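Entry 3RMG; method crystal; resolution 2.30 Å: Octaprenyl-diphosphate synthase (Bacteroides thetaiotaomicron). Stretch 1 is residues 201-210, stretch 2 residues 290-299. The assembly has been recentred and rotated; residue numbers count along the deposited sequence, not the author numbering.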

ATOM      1  N   LEU A 201       3.946  22.730 -11.723  1.00 32.08           N
ATOM      2  CA  LEU A 201       3.596  22.931 -13.135  1.00 33.26           C
ATOM      3  C   LEU A 201       4.706  22.472 -14.094  1.00 30.41           C
ATOM      4  O   LEU A 201       4.457  21.757 -15.070  1.00 32.46           O
ATOM      5  CB  LEU A 201       3.293  24.398 -13.374  1.00 29.88           C
ATOM      6  CG  LEU A 201       2.675  24.759 -14.712  1.00 42.39           C
ATOM      7  CD1 LEU A 201       1.454  23.880 -14.967  1.00 36.58           C
ATOM      8  CD2 LEU A 201       2.316  26.252 -14.734  1.00 37.20           C
ATOM      9  N   LEU A 202       5.929  22.910 -13.833  1.00 32.27           N
ATOM     10  CA  LEU A 202       7.088  22.394 -14.553  1.00 29.47           C
ATOM     11  C   LEU A 202       7.062  20.865 -14.664  1.00 32.21           C
ATOM     12  O   LEU A 202       7.140  20.313 -15.752  1.00 30.30           O
ATOM     13  CB  LEU A 202       8.375  22.805 -13.842  1.00 32.15           C
ATOM     14  CG  LEU A 202       9.629  22.370 -14.590  1.00 31.61           C
ATOM     15  CD1 LEU A 202       9.612  22.961 -16.016  1.00 33.75           C
ATOM     16  CD2 LEU A 202      10.868  22.806 -13.826  1.00 34.69           C
ATOM     17  N   GLY A 203       6.954  20.179 -13.530  1.00 28.85           N
ATOM     18  CA  GLY A 203       7.025  18.728 -13.552  1.00 28.38           C
ATOM     19  C   GLY A 203       5.848  18.166 -14.314  1.00 39.25           C
ATOM     20  O   GLY A 203       5.949  17.135 -14.997  1.00 35.65           O
ATOM     21  N   GLU A 204       4.705  18.829 -14.192  1.00 35.07           N
ATOM     22  CA  GLU A 204       3.537  18.347 -14.897  1.00 36.78           C
ATOM     23  C   GLU A 204       3.769  18.467 -16.399  1.00 37.74           C
ATOM     24  O   GLU A 204       3.478  17.535 -17.140  1.00 31.61           O
ATOM     25  CB  GLU A 204       2.265  19.088 -14.482  1.00 27.65           C
ATOM     26  CG  GLU A 204       1.057  18.713 -15.337  1.00 46.29           C
ATOM     27  CD  GLU A 204      -0.231  19.291 -14.786  1.00 52.48           C
ATOM     28  OE1 GLU A 204      -0.783  20.226 -15.409  1.00 52.55           O
ATOM     29  OE2 GLU A 204      -0.672  18.823 -13.715  1.00 56.62           O
ATOM     30  N   TYR A 205       4.266  19.614 -16.861  1.00 27.63           N
ATOM     31  CA  TYR A 205       4.516  19.748 -18.292  1.00 33.07           C
ATOM     32  C   TYR A 205       5.464  18.653 -18.768  1.00 37.70           C
ATOM     33  O   TYR A 205       5.273  18.066 -19.842  1.00 35.29           O
ATOM     34  CB  TYR A 205       5.107  21.111 -18.649  1.00 29.69           C
ATOM     35  CG  TYR A 205       4.109  22.241 -18.621  1.00 39.76           C
ATOM     36  CD1 TYR A 205       4.521  23.548 -18.428  1.00 32.81           C
ATOM     37  CD2 TYR A 205       2.745  21.999 -18.759  1.00 41.28           C
ATOM     38  CE1 TYR A 205       3.606  24.601 -18.407  1.00 33.44           C
ATOM     39  CE2 TYR A 205       1.832  23.042 -18.735  1.00 37.07           C
ATOM     40  CZ  TYR A 205       2.275  24.339 -18.569  1.00 33.59           C
ATOM     41  OH  TYR A 205       1.378  25.382 -18.544  1.00 55.36           O
ATOM     42  N   ILE A 206       6.494  18.393 -17.969  1.00 36.51           N
ATOM     43  CA  ILE A 206       7.502  17.396 -18.325  1.00 36.79           C
ATOM     44  C   ILE A 206       6.905  15.986 -18.383  1.00 41.78           C
ATOM     45  O   ILE A 206       7.161  15.216 -19.338  1.00 37.22           O
ATOM     46  CB  ILE A 206       8.687  17.449 -17.341  1.00 38.07           C
ATOM     47  CG1 ILE A 206       9.502  18.735 -17.583  1.00 32.80           C
ATOM     48  CG2 ILE A 206       9.552  16.198 -17.466  1.00 29.93           C
ATOM     49  CD1 ILE A 206      10.554  19.003 -16.534  1.00 27.24           C
ATOM     50  N   GLY A 207       6.100  15.664 -17.369  1.00 29.87           N
ATOM     51  CA  GLY A 207       5.385  14.397 -17.308  1.00 29.60           C
ATOM     52  C   GLY A 207       4.466  14.198 -18.508  1.00 41.67           C
ATOM     53  O   GLY A 207       4.327  13.086 -19.011  1.00 36.06           O
ATOM     54  N   ILE A 208       3.830  15.269 -18.979  1.00 34.80           N
ATOM     55  CA  ILE A 208       2.980  15.158 -20.167  1.00 38.71           C
ATOM     56  C   ILE A 208       3.784  14.896 -21.451  1.00 42.97           C
ATOM     57  O   ILE A 208       3.396  14.045 -22.254  1.00 43.10           O
ATOM     58  CB  ILE A 208       2.066  16.385 -20.351  1.00 36.59           C
ATOM     59  CG1 ILE A 208       1.064  16.473 -19.198  1.00 36.93           C
ATOM     60  CG2 ILE A 208       1.302  16.285 -21.667  1.00 34.69           C
ATOM     61  CD1 ILE A 208       0.197  17.760 -19.227  1.00 33.90           C
ATOM     62  N   CYS A 209       4.896  15.608 -21.655  1.00 43.98           N
ATOM     63  CA  CYS A 209       5.764  15.307 -22.806  1.00 46.23           C
ATOM     64  C   CYS A 209       6.219  13.843 -22.744  1.00 47.19           C
ATOM     65  O   CYS A 209       6.191  13.115 -23.733  1.00 46.34           O
ATOM     66  CB  CYS A 209       7.002  16.198 -22.814  1.00 43.40           C
ATOM     67  SG  CYS A 209       6.687  17.934 -23.088  1.00 44.87           S
ATOM     68  N   PHE A 210       6.659  13.434 -21.566  1.00 42.30           N
ATOM     69  CA  PHE A 210       7.162  12.096 -21.363  1.00 47.19           C
ATOM     70  C   PHE A 210       6.110  11.052 -21.737  1.00 49.32           C
ATOM     71  O   PHE A 210       6.395  10.116 -22.489  1.00 48.63           O
ATOM     72  CB  PHE A 210       7.582  11.939 -19.906  1.00 47.00           C
ATOM     73  CG  PHE A 210       8.368  10.694 -19.628  1.00 61.87           C
ATOM     74  CD1 PHE A 210       9.752  10.690 -19.749  1.00 63.74           C
ATOM     75  CD2 PHE A 210       7.725   9.521 -19.243  1.00 64.34           C
ATOM     76  CE1 PHE A 210      10.482   9.537 -19.492  1.00 67.20           C
ATOM     77  CE2 PHE A 210       8.450   8.361 -18.981  1.00 60.44           C
ATOM     78  CZ  PHE A 210       9.831   8.371 -19.108  1.00 64.40           C
ATOM     79  N   THR A 290       2.155  18.430 -30.486  1.00 49.49           N
ATOM     80  CA  THR A 290       1.626  18.675 -29.160  1.00 48.82           C
ATOM     81  C   THR A 290       2.748  18.659 -28.104  1.00 53.27           C
ATOM     82  O   THR A 290       2.839  19.559 -27.252  1.00 46.29           O
ATOM     83  CB  THR A 290       0.544  17.644 -28.838  1.00 45.19           C
ATOM     84  OG1 THR A 290      -0.534  17.813 -29.766  1.00 53.58           O
ATOM     85  CG2 THR A 290       0.017  17.811 -27.419  1.00 48.14           C
ATOM     86  N   ILE A 291       3.598  17.638 -28.174  1.00 50.22           N
ATOM     87  CA  ILE A 291       4.787  17.568 -27.337  1.00 49.23           C
ATOM     88  C   ILE A 291       5.564  18.886 -27.395  1.00 50.83           C
ATOM     89  O   ILE A 291       5.986  19.416 -26.366  1.00 51.77           O
ATOM     90  CB  ILE A 291       5.694  16.393 -27.761  1.00 50.64           C
ATOM     91  CG1 ILE A 291       5.060  15.066 -27.351  1.00 45.50           C
ATOM     92  CG2 ILE A 291       7.082  16.508 -27.138  1.00 48.34           C
ATOM     93  CD1 ILE A 291       5.798  13.860 -27.890  1.00 44.69           C
ATOM     94  N   GLU A 292       5.737  19.412 -28.604  1.00 49.11           N
ATOM     95  CA  GLU A 292       6.466  20.656 -28.835  1.00 48.44           C
ATOM     96  C   GLU A 292       5.788  21.820 -28.109  1.00 48.70           C
ATOM     97  O   GLU A 292       6.448  22.686 -27.548  1.00 49.57           O
ATOM     98  CB  GLU A 292       6.500  20.946 -30.341  1.00 53.44           C
ATOM     99  CG  GLU A 292       7.829  21.424 -30.877  1.00 60.84           C
ATOM    100  CD  GLU A 292       8.963  20.515 -30.477  1.00 73.80           C
ATOM    101  OE1 GLU A 292       8.720  19.296 -30.339  1.00 81.04           O
ATOM    102  OE2 GLU A 292      10.093  21.018 -30.297  1.00 73.52           O
ATOM    103  N   GLN A 293       4.461  21.844 -28.130  1.00 47.23           N
ATOM    104  CA  GLN A 293       3.722  22.879 -27.428  1.00 50.19           C
ATOM    105  C   GLN A 293       3.998  22.830 -25.923  1.00 49.67           C
ATOM    106  O   GLN A 293       4.251  23.865 -25.305  1.00 48.38           O
ATOM    107  CB  GLN A 293       2.220  22.747 -27.688  1.00 48.59           C
ATOM    108  CG  GLN A 293       1.763  23.257 -29.048  1.00 62.06           C
ATOM    109  CD  GLN A 293       0.415  22.665 -29.470  1.00 72.66           C
ATOM    110  OE1 GLN A 293       0.039  22.724 -30.640  1.00 79.92           O
ATOM    111  NE2 GLN A 293      -0.306  22.082 -28.517  1.00 72.76           N
ATOM    112  N   TYR A 294       3.941  21.635 -25.335  1.00 39.12           N
ATOM    113  CA  TYR A 294       4.161  21.506 -23.898  1.00 43.19           C
ATOM    114  C   TYR A 294       5.612  21.768 -23.513  1.00 42.03           C
ATOM    115  O   TYR A 294       5.894  22.303 -22.440  1.00 42.61           O
ATOM    116  CB  TYR A 294       3.687  20.152 -23.368  1.00 41.77           C
ATOM    117  CG  TYR A 294       2.207  20.137 -23.100  1.00 37.55           C
ATOM    118  CD1 TYR A 294       1.690  20.678 -21.927  1.00 33.61           C
ATOM    119  CD2 TYR A 294       1.318  19.590 -24.025  1.00 50.57           C
ATOM    120  CE1 TYR A 294       0.325  20.674 -21.687  1.00 48.15           C
ATOM    121  CE2 TYR A 294      -0.055  19.586 -23.797  1.00 40.85           C
ATOM    122  CZ  TYR A 294      -0.540  20.132 -22.637  1.00 43.16           C
ATOM    123  OH  TYR A 294      -1.887  20.121 -22.410  1.00 53.82           O
ATOM    124  N   LYS A 295       6.524  21.392 -24.396  1.00 39.97           N
ATOM    125  CA  LYS A 295       7.938  21.659 -24.198  1.00 41.96           C
ATOM    126  C   LYS A 295       8.169  23.158 -24.180  1.00 41.81           C
ATOM    127  O   LYS A 295       8.948  23.667 -23.371  1.00 38.06           O
ATOM    128  CB  LYS A 295       8.753  21.039 -25.322  1.00 39.17           C
ATOM    129  CG  LYS A 295      10.236  21.054 -25.103  1.00 41.99           C
ATOM    130  CD  LYS A 295      10.925  20.405 -26.287  1.00 60.95           C
ATOM    131  CE  LYS A 295      12.427  20.547 -26.204  1.00 68.36           C
ATOM    132  NZ  LYS A 295      13.059  20.353 -27.539  1.00 70.45           N
ATOM    133  N   LYS A 296       7.493  23.873 -25.070  1.00 39.97           N
ATOM    134  CA  LYS A 296       7.654  25.320 -25.103  1.00 41.62           C
ATOM    135  C   LYS A 296       7.033  25.935 -23.853  1.00 41.17           C
ATOM    136  O   LYS A 296       7.572  26.880 -23.285  1.00 46.04           O
ATOM    137  CB  LYS A 296       7.028  25.918 -26.367  1.00 44.14           C
ATOM    138  CG  LYS A 296       7.031  27.439 -26.393  1.00 50.92           C
ATOM    139  CD  LYS A 296       6.050  27.964 -27.431  1.00 66.74           C
ATOM    140  CE  LYS A 296       5.621  29.405 -27.154  1.00 71.53           C
ATOM    141  NZ  LYS A 296       6.745  30.372 -27.304  1.00 63.07           N
ATOM    142  N   LYS A 297       5.899  25.400 -23.415  1.00 39.55           N
ATOM    143  CA  LYS A 297       5.298  25.876 -22.178  1.00 41.70           C
ATOM    144  C   LYS A 297       6.296  25.729 -21.031  1.00 39.90           C
ATOM    145  O   LYS A 297       6.420  26.613 -20.174  1.00 35.04           O
ATOM    146  CB  LYS A 297       4.013  25.115 -21.876  1.00 46.15           C
ATOM    147  CG  LYS A 297       2.803  25.541 -22.726  1.00 42.09           C
ATOM    148  CD  LYS A 297       1.570  24.779 -22.258  1.00 54.10           C
ATOM    149  CE  LYS A 297       0.588  24.512 -23.395  1.00 59.07           C
ATOM    150  NZ  LYS A 297      -0.215  25.715 -23.722  1.00 60.20           N
ATOM    151  N   ALA A 298       7.028  24.618 -21.042  1.00 35.96           N
ATOM    152  CA  ALA A 298       8.012  24.345 -20.012  1.00 36.34           C
ATOM    153  C   ALA A 298       9.191  25.303 -20.091  1.00 38.79           C
ATOM    154  O   ALA A 298       9.614  25.833 -19.066  1.00 31.80           O
ATOM    155  CB  ALA A 298       8.490  22.895 -20.093  1.00 34.58           C
ATOM    156  N   PHE A 299       9.718  25.518 -21.299  1.00 34.88           N
ATOM    157  CA  PHE A 299      10.835  26.437 -21.510  1.00 37.12           C
ATOM    158  C   PHE A 299      10.455  27.862 -21.112  1.00 40.50           C
ATOM    159  O   PHE A 299      11.211  28.561 -20.439  1.00 39.24           O
ATOM    160  CB  PHE A 299      11.287  26.409 -22.980  1.00 40.68           C
ATOM    161  CG  PHE A 299      12.231  25.276 -23.302  1.00 49.09           C
ATOM    162  CD1 PHE A 299      13.004  25.298 -24.445  1.00 63.10           C
ATOM    163  CD2 PHE A 299      12.361  24.203 -22.440  1.00 60.56           C
ATOM    164  CE1 PHE A 299      13.876  24.261 -24.735  1.00 69.37           C
ATOM    165  CE2 PHE A 299      13.235  23.168 -22.721  1.00 67.68           C
ATOM    166  CZ  PHE A 299      13.990  23.197 -23.875  1.00 62.66           C
TER

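Two helical segments of one chain, far apart in sequence, pack here in a nearly antiparallel arrangement: their axes cross at 160° and approach to 8.9 Å. No hydrogen bond joins them. Each helix already pairs its backbone groups internally, as in the bond from Y205 N to L201 O (2.8 Å), so the contact rests on the fit of side chains.

Along stretch 1, the first residue to take part is L202. Its CA-to-CB bond points sideways, but the t,p rotamer brings the end of the side chain nearer the partner helix, where L202 CD1 lies 4.2 Å from A298 CB. Alanine suits this spot because its single methyl group leaves the backbones close, with L202 CA and A298 CA 5.9 Å apart, while still offering an apolar surface to a buried leucine. G203 has no side chain and lies out of reach.

Y205 points toward the other helix and touches three of its residues. Its CB sits 4.1 Å from A298 CB, and its ring reaches onward over K297. There K297 CB lies 3.9 Å from the centroid of the Y205 ring and 24° off its normal, a CH-pi contact over one face. Lysine works well in this exposed place because its aliphatic root can pack against an aromatic ring while the charged end leads away. The ring also meets Y294, with Y205 CD2 3.6 Å from Y294 CD1. The two ring planes are inclined at 58°, an oblique arrangement that lets two bulky aromatics fit side by side without lying flat on one another.

I206 points away and adds little, and G207 is again out of reach. I208, one turn beyond E204, points toward the partner and serves the second tyrosine: I208 CG2 is 4.1 Å from the centroid of the Y294 ring and only 10° off its normal, so this methyl sits almost squarely over the face. I208 CD1 also approaches Y294 CE1 at 3.8 Å. A branched aliphatic side chain is well suited to cover a ring in this way. Y205, by contrast, meets Y294 at the ring's edge.

C209 lies where the backbones come closest, its CA 5.2 Å from I291 CA. A small, polarizable side chain fits such a narrow gap: C209 SG lies 3.7 Å from Y294 CB and 4.3 Å from I291 CG2. F210 then points away, leaving the contact to its predecessors.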